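Local coordinates for protein shikimate dehydrogenase (NADP(+)) (Peptoclostridium difficile, PDB 5DZS) that probably catalyses the reversible NADPH-linked reduction of 3-dehydroshikimate to shikimate, the fourth step of the pathway that leads to chorismate and the aromatic amino acids, at residues B[144-149]-B[163-168]; B[121-126]-B[179-184]; B[132-137]-B[155-160]; B[168-173]-B[201-206]; B[175-180]-B[205-210]. One frame throughout, in Å; residues are numbered along the deposited sequence.

Contact 1: residues B[144-149]-B[163-168]; sequences KLYVST and ILIDYE. With SO4 (sulfate ion), chain E.
Sulfate atom O4 is the best-held polar atom here, gripped by two hydroxyls: Thr149 OG1 donates to it over 2.7 Å, and Thr126 OG1 supplies a second hydrogen bond. The ion probably comes from the crystallisation liquor. Thr149 can reach it because OG1 stands anti to its own backbone N (chi1 -174°), which turns CG2 back onto Leu164 CD1, 3.7 Å away. The hydroxyl of Ser148 fares worse. Its OG sits over one face of the Tyr167 ring, 3.3 Å from CD1, and is buried with no hydrogen-bonding partner in the model. The side chains stand on two parallel strands of the six-stranded sheet of the Rossmann-type nucleotide-binding domain, 163-166 being one of its two outermost strands. Four backbone bonds join them, from Ile163 N to Leu145 O (2.8 Å) through to Thr149 N to Ile165 O (2.9 Å). On the face with Ser148, Tyr146 CD2 leans obliquely on Ile165 CG2 at 3.8 Å. Lys144 bends at chi2 (76°), bringing CE to a tight 3.4 Å from Ile163 CD1.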
# COMPACT_ATOMS: atom_id res chain seq x y z
N LYS B 144 19.27 -21.02 14.01
CA LYS B 144 20.24 -21.48 13.03
C LYS B 144 19.54 -21.58 11.68
O LYS B 144 18.50 -22.20 11.59
CB LYS B 144 20.73 -22.87 13.45
CG LYS B 144 21.91 -23.44 12.68
CD LYS B 144 23.23 -22.81 13.09
CE LYS B 144 24.40 -23.61 12.55
NZ LYS B 144 25.71 -23.01 12.89
N LEU B 145 20.12 -20.98 10.64
CA LEU B 145 19.54 -21.02 9.28
C LEU B 145 20.54 -21.46 8.21
O LEU B 145 21.62 -20.86 8.07
CB LEU B 145 18.96 -19.66 8.88
CG LEU B 145 18.29 -19.61 7.51
CD1 LEU B 145 17.08 -20.54 7.45
CD2 LEU B 145 17.88 -18.20 7.15
N TYR B 146 20.19 -22.51 7.48
CA TYR B 146 21.00 -23.00 6.37
C TYR B 146 20.21 -22.81 5.07
O TYR B 146 18.98 -22.88 5.07
CB TYR B 146 21.28 -24.50 6.49
CG TYR B 146 21.95 -24.99 7.76
CD1 TYR B 146 21.19 -25.33 8.88
CD2 TYR B 146 23.32 -25.19 7.82
CE1 TYR B 146 21.79 -25.81 10.04
CE2 TYR B 146 23.93 -25.68 8.97
CZ TYR B 146 23.16 -25.98 10.08
OH TYR B 146 23.76 -26.46 11.22
N VAL B 147 20.92 -22.57 3.98
CA VAL B 147 20.32 -22.49 2.65
C VAL B 147 21.11 -23.48 1.81
O VAL B 147 22.34 -23.37 1.72
CB VAL B 147 20.40 -21.08 2.04
CG1 VAL B 147 19.82 -21.09 0.64
CG2 VAL B 147 19.66 -20.09 2.92
N SER B 148 20.42 -24.47 1.25
CA SER B 148 21.08 -25.52 0.46
C SER B 148 21.00 -25.27 -1.04
O SER B 148 19.94 -24.95 -1.57
CB SER B 148 20.45 -26.88 0.77
OG SER B 148 21.22 -27.93 0.20
N THR B 149 22.13 -25.43 -1.72
CA THR B 149 22.23 -25.22 -3.17
C THR B 149 22.98 -26.40 -3.78
O THR B 149 23.75 -27.07 -3.09
CB THR B 149 22.93 -23.88 -3.48
OG1 THR B 149 22.89 -23.62 -4.89
CG2 THR B 149 24.38 -23.88 -2.99
N ILE B 163 23.87 -19.96 6.64
CA ILE B 163 24.99 -20.79 6.21
C ILE B 163 24.69 -21.48 4.87
O ILE B 163 23.73 -22.24 4.74
CB ILE B 163 25.32 -21.87 7.26
CG1 ILE B 163 25.50 -21.20 8.63
CG2 ILE B 163 26.57 -22.65 6.86
CD1 ILE B 163 25.68 -22.18 9.76
N LEU B 164 25.54 -21.22 3.88
CA LEU B 164 25.39 -21.83 2.57
C LEU B 164 25.97 -23.24 2.62
O LEU B 164 27.13 -23.43 3.02
CB LEU B 164 26.12 -21.00 1.51
CG LEU B 164 25.96 -21.49 0.07
CD1 LEU B 164 24.53 -21.26 -0.41
CD2 LEU B 164 26.95 -20.80 -0.86
N ILE B 165 25.16 -24.22 2.22
CA ILE B 165 25.58 -25.61 2.18
C ILE B 165 25.16 -26.24 0.87
O ILE B 165 24.38 -25.65 0.11
CB ILE B 165 24.97 -26.45 3.33
CG1 ILE B 165 23.43 -26.47 3.22
CG2 ILE B 165 25.41 -25.90 4.68
CD1 ILE B 165 22.76 -27.37 4.24
N ASP B 166 25.69 -27.43 0.58
CA ASP B 166 25.26 -28.19 -0.59
C ASP B 166 24.46 -29.39 -0.08
O ASP B 166 24.40 -29.63 1.13
CB ASP B 166 26.42 -28.59 -1.52
CG ASP B 166 27.41 -29.54 -0.88
OD1 ASP B 166 27.06 -30.25 0.08
OD2 ASP B 166 28.55 -29.60 -1.39
N TYR B 167 23.86 -30.14 -0.99
CA TYR B 167 22.99 -31.26 -0.62
C TYR B 167 23.74 -32.44 0.03
O TYR B 167 23.12 -33.29 0.68
CB TYR B 167 22.14 -31.69 -1.82
CG TYR B 167 21.02 -30.72 -2.15
CD1 TYR B 167 21.28 -29.48 -2.72
CD2 TYR B 167 19.69 -31.04 -1.88
CE1 TYR B 167 20.26 -28.58 -3.01
CE2 TYR B 167 18.66 -30.15 -2.17
CZ TYR B 167 18.95 -28.93 -2.74
OH TYR B 167 17.92 -28.04 -3.04
N GLU B 168 25.06 -32.46 -0.12
CA GLU B 168 25.90 -33.48 0.50
C GLU B 168 26.02 -33.19 1.99
O GLU B 168 25.83 -34.08 2.82
CB GLU B 168 27.27 -33.52 -0.16
CG GLU B 168 27.21 -33.90 -1.63
CD GLU B 168 26.58 -35.26 -1.84
OE1 GLU B 168 26.87 -36.19 -1.04
OE2 GLU B 168 25.81 -35.41 -2.82
S SO4 E . 19.55 -24.54 -6.02
O1 SO4 E . 19.20 -25.37 -4.84
O2 SO4 E . 20.35 -25.36 -6.95
O3 SO4 E . 18.30 -24.07 -6.68
O4 SO4 E . 20.33 -23.36 -5.60

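Contact 2: residues B[121-126]-B[179-184]; sequences AVILGT and LNATPV. With SO4 (sulfate ion), chain E.
Leu124 O receives the N-H of Ala181 at 2.9 Å and also has the methyl CG2 of Thr182 against it at 3.3 Å. One step back along the strands, Leu124 N points almost straight down the carbonyl axis of Leu179 O (2.8 Å), and Leu179 N does the same to Val122 O. Ile123 CG2 touches Ala181 CB at 4.0 Å on the face that helix 128-139 covers. These are two central parallel strands of the Rossmann-type sheet, running on at their C-terminal ends into loops; Gly125 opens the turn toward helix 128-139 with phi 104°, where a side chain would jam against the preceding carbonyl and against Thr182 CG2. Behind the first shell, Asn180 fixes the second loop. Asn180 OD1 takes two bonds from Thr182: OG1 comes in plane on a lone pair at 2.6 Å, while the backbone N arrives from above the amide plane, closing an Asx turn. Thr182 OG1, set between its backbone N and carbonyl carbon (chi1 75°), in turn accepts from Val184 N at 3.2 Å in an ST turn. Further out, beside the bond from Thr126 to the sulfate, Gly125 CA lies 3.3 Å from sulfate O1.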
# COMPACT_ATOMS: atom_id res chain seq x y z
N ALA B 121 16.36 -24.21 10.93
CA ALA B 121 15.67 -24.41 9.66
C ALA B 121 16.64 -24.48 8.50
O ALA B 121 17.75 -23.92 8.53
CB ALA B 121 14.66 -23.29 9.41
N VAL B 122 16.19 -25.18 7.46
CA VAL B 122 16.93 -25.32 6.24
C VAL B 122 16.00 -24.89 5.11
O VAL B 122 14.85 -25.32 5.05
CB VAL B 122 17.36 -26.77 5.97
CG1 VAL B 122 17.94 -26.92 4.57
CG2 VAL B 122 18.37 -27.20 7.02
N ILE B 123 16.51 -24.02 4.25
CA ILE B 123 15.80 -23.61 3.04
C ILE B 123 16.45 -24.33 1.87
O ILE B 123 17.68 -24.28 1.71
CB ILE B 123 15.90 -22.10 2.76
CG1 ILE B 123 15.19 -21.31 3.87
CG2 ILE B 123 15.28 -21.78 1.39
CD1 ILE B 123 15.51 -19.83 3.85
N LEU B 124 15.64 -24.99 1.05
CA LEU B 124 16.12 -25.65 -0.15
C LEU B 124 15.97 -24.72 -1.33
O LEU B 124 14.85 -24.31 -1.67
CB LEU B 124 15.33 -26.92 -0.43
CG LEU B 124 15.25 -27.95 0.69
CD1 LEU B 124 14.32 -29.07 0.26
CD2 LEU B 124 16.65 -28.46 1.02
N GLY B 125 17.10 -24.37 -1.96
CA GLY B 125 17.11 -23.52 -3.14
C GLY B 125 17.55 -22.10 -2.88
O GLY B 125 17.59 -21.65 -1.73
N THR B 126 17.87 -21.36 -3.94
CA THR B 126 18.41 -19.99 -3.78
C THR B 126 17.76 -18.86 -4.60
O THR B 126 18.38 -17.81 -4.78
CB THR B 126 19.93 -20.00 -4.07
OG1 THR B 126 20.18 -20.51 -5.39
CG2 THR B 126 20.67 -20.87 -3.05
N LEU B 179 12.21 -26.22 4.44
CA LEU B 179 11.33 -25.49 3.53
C LEU B 179 11.83 -25.62 2.09
O LEU B 179 13.00 -25.34 1.78
CB LEU B 179 11.25 -24.05 3.98
CG LEU B 179 10.31 -23.11 3.18
CD1 LEU B 179 9.75 -22.01 4.06
CD2 LEU B 179 11.00 -22.53 1.96
N ASN B 180 10.94 -26.09 1.22
CA ASN B 180 11.26 -26.23 -0.19
C ASN B 180 10.96 -24.97 -0.99
O ASN B 180 9.79 -24.64 -1.22
CB ASN B 180 10.48 -27.38 -0.83
CG ASN B 180 10.78 -27.50 -2.31
OD1 ASN B 180 11.92 -27.37 -2.73
ND2 ASN B 180 9.74 -27.74 -3.10
N ALA B 181 12.01 -24.29 -1.43
CA ALA B 181 11.88 -23.10 -2.28
C ALA B 181 12.38 -23.40 -3.70
O ALA B 181 12.65 -22.47 -4.46
CB ALA B 181 12.66 -21.93 -1.69
N THR B 182 12.48 -24.68 -4.06
CA THR B 182 12.93 -25.09 -5.39
C THR B 182 11.71 -25.35 -6.28
O THR B 182 10.62 -25.55 -5.77
CB THR B 182 13.77 -26.39 -5.36
OG1 THR B 182 12.93 -27.54 -5.15
CG2 THR B 182 14.86 -26.32 -4.30
N PRO B 183 11.91 -25.36 -7.60
CA PRO B 183 10.78 -25.65 -8.47
C PRO B 183 10.47 -27.16 -8.58
O PRO B 183 9.63 -27.56 -9.38
CB PRO B 183 11.22 -25.09 -9.83
CG PRO B 183 12.71 -25.15 -9.80
CD PRO B 183 13.13 -25.01 -8.36
N VAL B 184 11.15 -27.98 -7.78
CA VAL B 184 10.94 -29.43 -7.82
C VAL B 184 9.64 -29.84 -7.13
O VAL B 184 9.33 -29.36 -6.03
CB VAL B 184 12.11 -30.17 -7.14
CG1 VAL B 184 11.89 -31.68 -7.17
CG2 VAL B 184 13.43 -29.81 -7.81
S SO4 E . 19.55 -24.54 -6.02
O1 SO4 E . 19.20 -25.37 -4.84
O2 SO4 E . 20.35 -25.36 -6.95
O3 SO4 E . 18.30 -24.07 -6.68
O4 SO4 E . 20.33 -23.36 -5.60

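Contact 3: residues B[132-137]-B[155-160]; sequences AALTYF and KKLLNS
Apolar packing carries most of this contact, and Leu134 is its centre. Its CB points at the loop 155-160, with CG anti to the backbone N (chi1 174°), so the two methyls fan out over three consecutive loop residues. Leu134 CD1 faces Leu157 CB at 4.3 Å. Leu134 CD2 lies 4.3 Å from Leu158 CB and 4.2 Å from Asn159 CB, crossing the Asn159 side chain obliquely. None of these approaches is tight, and the two backbones stay well apart, with Leu134 CA 8.1 Å from Leu158 CA.

The one polar atom that touches the other segment is Thr135 OG1, beside Leu158 CD1 at 4.1 Å; its hydrogen bond goes to Lys131 O within the helix. Asn159 has its CG anti to the backbone N (chi1 -171°), and its OD1 accepts from Lys161 N, so the amide holds its own loop while CB does the touching.

Leu134 also touches Leu145 and Ile123 of the sheet. It thus packs both on the sheet and on the loop joining strands 144-149 and 163-166. Helix 128-139 follows strand 120-124 and covers the parallel sheet of a Rossmann-type alpha/beta domain.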
# COMPACT_ATOMS: atom_id res chain seq x y z
N ALA B 132 13.29 -14.39 0.40
CA ALA B 132 12.19 -13.92 1.24
C ALA B 132 12.09 -14.77 2.48
O ALA B 132 11.85 -14.25 3.57
CB ALA B 132 10.88 -13.95 0.49
N ALA B 133 12.22 -16.08 2.30
CA ALA B 133 12.17 -17.03 3.40
C ALA B 133 13.33 -16.78 4.36
O ALA B 133 13.14 -16.80 5.59
CB ALA B 133 12.19 -18.46 2.88
N LEU B 134 14.52 -16.56 3.81
CA LEU B 134 15.68 -16.23 4.62
C LEU B 134 15.38 -14.97 5.44
O LEU B 134 15.61 -14.93 6.64
CB LEU B 134 16.92 -16.03 3.73
CG LEU B 134 18.22 -15.54 4.38
CD1 LEU B 134 19.43 -15.96 3.54
CD2 LEU B 134 18.22 -14.03 4.63
N THR B 135 14.86 -13.95 4.77
CA THR B 135 14.53 -12.67 5.40
C THR B 135 13.51 -12.87 6.53
O THR B 135 13.68 -12.37 7.65
CB THR B 135 14.01 -11.65 4.36
OG1 THR B 135 14.97 -11.53 3.29
CG2 THR B 135 13.79 -10.28 4.97
N TYR B 136 12.45 -13.63 6.23
CA TYR B 136 11.42 -13.91 7.22
C TYR B 136 11.96 -14.68 8.42
O TYR B 136 11.72 -14.29 9.57
CB TYR B 136 10.26 -14.69 6.58
CG TYR B 136 9.27 -15.19 7.59
CD1 TYR B 136 8.34 -14.34 8.16
CD2 TYR B 136 9.29 -16.52 8.01
CE1 TYR B 136 7.44 -14.80 9.10
CE2 TYR B 136 8.40 -16.99 8.96
CZ TYR B 136 7.48 -16.13 9.50
OH TYR B 136 6.60 -16.62 10.45
N PHE B 137 12.67 -15.78 8.16
CA PHE B 137 13.23 -16.59 9.26
C PHE B 137 14.15 -15.78 10.19
O PHE B 137 14.06 -15.90 11.42
CB PHE B 137 14.00 -17.82 8.73
CG PHE B 137 13.13 -18.97 8.25
CD1 PHE B 137 12.09 -19.46 9.01
CD2 PHE B 137 13.47 -19.65 7.09
CE1 PHE B 137 11.34 -20.55 8.58
CE2 PHE B 137 12.73 -20.74 6.65
CZ PHE B 137 11.66 -21.19 7.39
N LYS B 155 28.38 -18.09 -4.75
CA LYS B 155 27.09 -17.60 -4.25
C LYS B 155 27.24 -16.92 -2.89
O LYS B 155 27.94 -17.42 -2.01
CB LYS B 155 26.05 -18.72 -4.12
CG LYS B 155 25.40 -19.15 -5.42
CD LYS B 155 24.23 -20.08 -5.16
CE LYS B 155 23.44 -20.37 -6.42
NZ LYS B 155 24.26 -21.04 -7.46
N LYS B 156 26.57 -15.79 -2.74
CA LYS B 156 26.59 -15.01 -1.51
C LYS B 156 25.16 -14.85 -1.02
O LYS B 156 24.25 -14.62 -1.81
CB LYS B 156 27.23 -13.65 -1.78
CG LYS B 156 28.60 -13.72 -2.44
CD LYS B 156 29.18 -12.35 -2.69
CE LYS B 156 30.54 -12.44 -3.37
NZ LYS B 156 31.17 -11.10 -3.57
N LEU B 157 24.96 -14.99 0.29
CA LEU B 157 23.63 -14.83 0.87
C LEU B 157 23.43 -13.39 1.32
O LEU B 157 24.40 -12.63 1.44
CB LEU B 157 23.43 -15.80 2.04
CG LEU B 157 23.46 -17.28 1.66
CD1 LEU B 157 23.44 -18.17 2.90
CD2 LEU B 157 22.31 -17.63 0.73
N LEU B 158 22.18 -13.01 1.54
CA LEU B 158 21.84 -11.66 1.97
C LEU B 158 22.33 -11.38 3.39
O LEU B 158 22.73 -10.25 3.70
CB LEU B 158 20.33 -11.44 1.91
CG LEU B 158 19.66 -11.59 0.55
CD1 LEU B 158 18.14 -11.54 0.70
CD2 LEU B 158 20.15 -10.52 -0.42
N ASN B 159 22.29 -12.40 4.25
CA ASN B 159 22.71 -12.26 5.64
C ASN B 159 23.78 -13.30 5.99
O ASN B 159 23.58 -14.50 5.78
CB ASN B 159 21.50 -12.37 6.57
CG ASN B 159 21.83 -12.03 8.01
OD1 ASN B 159 22.95 -12.22 8.47
ND2 ASN B 159 20.84 -11.52 8.74
N SER B 160 24.90 -12.83 6.55
CA SER B 160 26.02 -13.70 6.94
C SER B 160 25.63 -14.73 8.00
O SER B 160 26.34 -15.71 8.20
CB SER B 160 27.22 -12.87 7.43
OG SER B 160 26.90 -12.12 8.59

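Contact 4: residues B[168-173]-B[201-206]; sequences EELKHI and QNFDIL
At the far edge of the Rossmann-type domain, away from the annotated sites, the turn that follows strand 163-166 meets the loop leading into strand 205-208. The turn belongs to the connection from strand 163-166 back to the start of strand 177-180. Ile173, Phe203 and Asn202 bury the most surface between the two segments. Ile173 and Phe203 lie side by side and point the same way: the branch CG2, anti to the backbone N of Ile173 (chi1 -80° for CG1), comes 4.0 Å from CZ at the tip of the Phe203 ring. Leu170 CD1 reaches the same CZ at 4.3 Å, so the ring tip is held by two aliphatic branches, and all three side chains also lean on Val122 of strand 120-124.

Asn202 works on the polar side. Its CB points at the turn and sits 3.5 Å from Ile173 O, with CG anti to its own carbonyl carbon (chi1 -64°). That torsion brings ND2 round toward the turn, where a water rather than a direct bond makes the link. Outside this junction, Lys171 NZ forms a salt bridge with Glu168 OE1, met on its syn lone pair, which spans one helical turn, three residues apart. The bridging water accepts from Asn202 ND2 at 3.0 Å and donates to two carbonyls, Leu170 O at 2.5 Å and Ile173 O at 2.8 Å.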
# COMPACT_ATOMS: atom_id res chain seq x y z
N GLU B 168 25.06 -32.46 -0.12
CA GLU B 168 25.90 -33.48 0.50
C GLU B 168 26.02 -33.19 1.99
O GLU B 168 25.83 -34.08 2.82
CB GLU B 168 27.27 -33.52 -0.16
CG GLU B 168 27.21 -33.90 -1.63
CD GLU B 168 26.58 -35.26 -1.84
OE1 GLU B 168 26.87 -36.19 -1.04
OE2 GLU B 168 25.81 -35.41 -2.82
N GLU B 169 26.33 -31.93 2.32
CA GLU B 169 26.44 -31.51 3.71
C GLU B 169 25.11 -31.62 4.41
O GLU B 169 25.04 -31.84 5.61
CB GLU B 169 26.90 -30.06 3.81
CG GLU B 169 28.27 -29.77 3.21
CD GLU B 169 28.59 -28.30 3.29
OE1 GLU B 169 29.09 -27.85 4.35
OE2 GLU B 169 28.37 -27.60 2.29
N LEU B 170 24.03 -31.42 3.66
CA LEU B 170 22.69 -31.49 4.23
C LEU B 170 22.37 -32.85 4.84
O LEU B 170 21.54 -32.95 5.74
CB LEU B 170 21.65 -31.15 3.16
CG LEU B 170 20.18 -31.20 3.58
CD1 LEU B 170 19.89 -30.27 4.75
CD2 LEU B 170 19.30 -30.85 2.39
N LYS B 171 23.05 -33.89 4.35
CA LYS B 171 22.84 -35.25 4.83
C LYS B 171 23.09 -35.37 6.33
O LYS B 171 22.50 -36.23 6.99
CB LYS B 171 23.74 -36.24 4.10
CG LYS B 171 23.49 -36.38 2.60
CD LYS B 171 24.42 -37.44 2.01
CE LYS B 171 24.21 -37.57 0.51
NZ LYS B 171 25.15 -38.55 -0.11
N HIS B 172 23.96 -34.52 6.87
CA HIS B 172 24.33 -34.56 8.29
C HIS B 172 23.69 -33.46 9.14
O HIS B 172 24.10 -33.26 10.29
CB HIS B 172 25.85 -34.50 8.44
CG HIS B 172 26.58 -35.38 7.48
ND1 HIS B 172 26.66 -36.75 7.64
CD2 HIS B 172 27.27 -35.09 6.35
CE1 HIS B 172 27.35 -37.27 6.64
NE2 HIS B 172 27.74 -36.28 5.85
N ILE B 173 22.72 -32.73 8.60
CA ILE B 173 22.06 -31.67 9.37
C ILE B 173 20.72 -32.15 9.92
O ILE B 173 19.90 -32.73 9.19
CB ILE B 173 21.84 -30.37 8.55
CG1 ILE B 173 23.12 -29.54 8.48
CG2 ILE B 173 20.83 -29.46 9.24
CD1 ILE B 173 24.29 -30.24 7.84
N GLN B 201 13.79 -37.34 7.06
CA GLN B 201 13.67 -37.96 8.37
C GLN B 201 14.31 -37.12 9.49
O GLN B 201 13.90 -37.22 10.64
CB GLN B 201 14.30 -39.35 8.32
CG GLN B 201 14.02 -40.20 9.54
CD GLN B 201 14.49 -41.62 9.34
OE1 GLN B 201 14.96 -41.98 8.26
NE2 GLN B 201 14.35 -42.45 10.37
N ASN B 202 15.26 -36.25 9.14
CA ASN B 202 15.95 -35.42 10.14
C ASN B 202 15.27 -34.10 10.52
O ASN B 202 15.86 -33.28 11.23
CB ASN B 202 17.40 -35.13 9.69
CG ASN B 202 18.25 -36.38 9.59
OD1 ASN B 202 17.99 -37.39 10.26
ND2 ASN B 202 19.30 -36.31 8.78
N PHE B 203 14.03 -33.91 10.06
CA PHE B 203 13.29 -32.68 10.36
C PHE B 203 11.91 -33.01 10.90
O PHE B 203 11.41 -34.11 10.68
CB PHE B 203 13.23 -31.77 9.12
CG PHE B 203 14.58 -31.25 8.73
CD1 PHE B 203 15.44 -32.02 7.97
CD2 PHE B 203 15.03 -30.02 9.20
CE1 PHE B 203 16.71 -31.57 7.65
CE2 PHE B 203 16.30 -29.56 8.88
CZ PHE B 203 17.14 -30.34 8.11
N ASP B 204 11.33 -32.07 11.65
CA ASP B 204 10.00 -32.23 12.26
C ASP B 204 8.87 -31.62 11.43
O ASP B 204 7.74 -32.13 11.46
CB ASP B 204 9.97 -31.57 13.64
CG ASP B 204 10.86 -32.26 14.65
OD1 ASP B 204 11.09 -33.48 14.54
OD2 ASP B 204 11.31 -31.57 15.59
N ILE B 205 9.17 -30.54 10.72
CA ILE B 205 8.16 -29.80 9.95
C ILE B 205 8.63 -29.58 8.52
O ILE B 205 9.77 -29.18 8.30
CB ILE B 205 7.91 -28.42 10.60
CG1 ILE B 205 7.52 -28.59 12.08
CG2 ILE B 205 6.85 -27.65 9.82
CD1 ILE B 205 7.48 -27.29 12.85
N LEU B 206 7.77 -29.92 7.56
CA LEU B 206 8.07 -29.69 6.15
C LEU B 206 7.15 -28.61 5.61
O LEU B 206 5.94 -28.68 5.78
CB LEU B 206 7.86 -30.93 5.29
CG LEU B 206 8.91 -32.04 5.31
CD1 LEU B 206 8.88 -32.76 6.64
CD2 LEU B 206 8.64 -32.99 4.16
O HOH W 1 19.58 -34.12 6.79

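Contact 5: residues B[175-180]-B[205-210]; sequences GDIILN and ILIDLI
Strands 177-180 and 205-208 run parallel, their axes 4.7 Å apart and 15° askew, joined by a ladder from Ile205 N to Asp176 O (2.8 Å) up to Asn180 N to Ile207 O, with a weak last rung from Leu209 N to Asn180 O. With helix 197-200 they form a beta-alpha-beta unit of the Rossmann-type domain. One face is aliphatic: Ile177 CG1 lies alongside Ile205 CB, Ile177 CG2 meets Ile207 CD1 at 4.0 Å, and Leu179 CD1 crosses obliquely to Ile207 CG2 at 3.9 Å. Beyond them Leu179 CD2 touches Leu209 CD1, and Leu209 is a predicted NADP(+)-binding residue. On the other face Ile178 CG2 packs against Leu206 CG at 3.8 Å, and the pair Asn180 and Asp208 follows. Both have CG anti to the backbone N, so they point the same way, planes 61° apart. Asn180 ND2 donates to Asp208 OD1 at 2.8 Å from above the carboxylate plane; with Asn180 OD1 taken by Thr182, the amide is held at both ends. Ile210 N reaches Asp208 OD1 at 3.1 Å in an Asx turn. Two N-H donors on OD1, with OD2 hydrogen-bonded to Thr216 OG1, are consistent with a charged carboxylate and would fix the turn that carries Leu209.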
# COMPACT_ATOMS: atom_id res chain seq x y z
N GLY B 175 17.36 -30.68 12.07
CA GLY B 175 16.70 -29.44 12.48
C GLY B 175 15.21 -29.56 12.66
O GLY B 175 14.64 -30.65 12.59
N ASP B 176 14.57 -28.43 12.91
CA ASP B 176 13.13 -28.36 13.11
C ASP B 176 12.35 -28.28 11.81
O ASP B 176 11.43 -29.06 11.57
CB ASP B 176 12.78 -27.12 13.94
CG ASP B 176 13.36 -27.19 15.34
OD1 ASP B 176 12.83 -27.98 16.15
OD2 ASP B 176 14.31 -26.44 15.64
N ILE B 177 12.73 -27.32 10.96
CA ILE B 177 12.00 -27.03 9.73
C ILE B 177 12.83 -27.16 8.46
O ILE B 177 13.98 -26.73 8.40
CB ILE B 177 11.50 -25.56 9.77
CG1 ILE B 177 10.50 -25.36 10.91
CG2 ILE B 177 10.89 -25.15 8.44
CD1 ILE B 177 10.27 -23.91 11.27
N ILE B 178 12.23 -27.79 7.45
CA ILE B 178 12.83 -27.83 6.12
C ILE B 178 11.79 -27.25 5.16
O ILE B 178 10.64 -27.73 5.08
CB ILE B 178 13.36 -29.22 5.72
CG1 ILE B 178 14.13 -29.14 4.39
CG2 ILE B 178 12.25 -30.26 5.67
CD1 ILE B 178 14.91 -30.40 4.07
N LEU B 179 12.21 -26.22 4.44
CA LEU B 179 11.33 -25.49 3.53
C LEU B 179 11.83 -25.62 2.09
O LEU B 179 13.00 -25.34 1.78
CB LEU B 179 11.25 -24.05 3.98
CG LEU B 179 10.31 -23.11 3.18
CD1 LEU B 179 9.75 -22.01 4.06
CD2 LEU B 179 11.00 -22.53 1.96
N ASN B 180 10.94 -26.09 1.22
CA ASN B 180 11.26 -26.23 -0.19
C ASN B 180 10.96 -24.97 -0.99
O ASN B 180 9.79 -24.64 -1.22
CB ASN B 180 10.48 -27.38 -0.83
CG ASN B 180 10.78 -27.50 -2.31
OD1 ASN B 180 11.92 -27.37 -2.73
ND2 ASN B 180 9.74 -27.74 -3.10
N ILE B 205 9.17 -30.54 10.72
CA ILE B 205 8.16 -29.80 9.95
C ILE B 205 8.63 -29.58 8.52
O ILE B 205 9.77 -29.18 8.30
CB ILE B 205 7.91 -28.42 10.60
CG1 ILE B 205 7.52 -28.59 12.08
CG2 ILE B 205 6.85 -27.65 9.82
CD1 ILE B 205 7.48 -27.29 12.85
N LEU B 206 7.77 -29.92 7.56
CA LEU B 206 8.07 -29.69 6.15
C LEU B 206 7.15 -28.61 5.61
O LEU B 206 5.94 -28.68 5.78
CB LEU B 206 7.86 -30.93 5.29
CG LEU B 206 8.91 -32.04 5.31
CD1 LEU B 206 8.88 -32.76 6.64
CD2 LEU B 206 8.64 -32.99 4.16
N ILE B 207 7.73 -27.61 4.95
CA ILE B 207 6.95 -26.57 4.32
C ILE B 207 7.28 -26.58 2.84
O ILE B 207 8.44 -26.46 2.46
CB ILE B 207 7.24 -25.18 4.91
CG1 ILE B 207 6.88 -25.19 6.41
CG2 ILE B 207 6.45 -24.10 4.16
CD1 ILE B 207 7.29 -23.93 7.15
N ASP B 208 6.27 -26.75 2.00
CA ASP B 208 6.50 -26.74 0.56
C ASP B 208 5.78 -25.55 -0.05
O ASP B 208 4.58 -25.43 0.09
CB ASP B 208 6.00 -28.06 -0.06
CG ASP B 208 6.55 -28.30 -1.47
OD1 ASP B 208 7.19 -27.38 -2.05
OD2 ASP B 208 6.38 -29.43 -1.98
N LEU B 209 6.52 -24.66 -0.72
CA LEU B 209 5.88 -23.49 -1.33
C LEU B 209 5.11 -23.86 -2.58
O LEU B 209 4.29 -23.08 -3.07
CB LEU B 209 6.90 -22.39 -1.60
CG LEU B 209 7.67 -21.87 -0.38
CD1 LEU B 209 8.51 -20.66 -0.73
CD2 LEU B 209 6.73 -21.57 0.79
N ILE B 210 5.37 -25.05 -3.11
CA ILE B 210 4.67 -25.53 -4.29
C ILE B 210 3.27 -25.98 -3.92
O ILE B 210 3.01 -26.45 -2.81
CB ILE B 210 5.39 -26.75 -4.91
CG1 ILE B 210 6.81 -26.38 -5.35
CG2 ILE B 210 4.59 -27.32 -6.07
CD1 ILE B 210 6.90 -25.26 -6.37

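Overall arrangement
Contacts 1, 2 and 5 are strand pairs of one parallel sheet, and strand 177-180 serves both contact 2 and contact 5. Those two are buried, whereas contact 1 lies at the sheet's outer edge and is partly exposed. All three rest on backbone bonds. At the strands' C-terminal ends polar side chains take over: contacts 1 and 2 share a sulfate, and contact 5 buries a carboxylate. Contacts 3 and 4 are smaller and partly exposed. Contact 3 is loose van der Waals packing, mainly aliphatic, its helix lying against Ile123 and Leu145, while contact 4 joins two connections outside the strands with a hydrophobic cluster and a water.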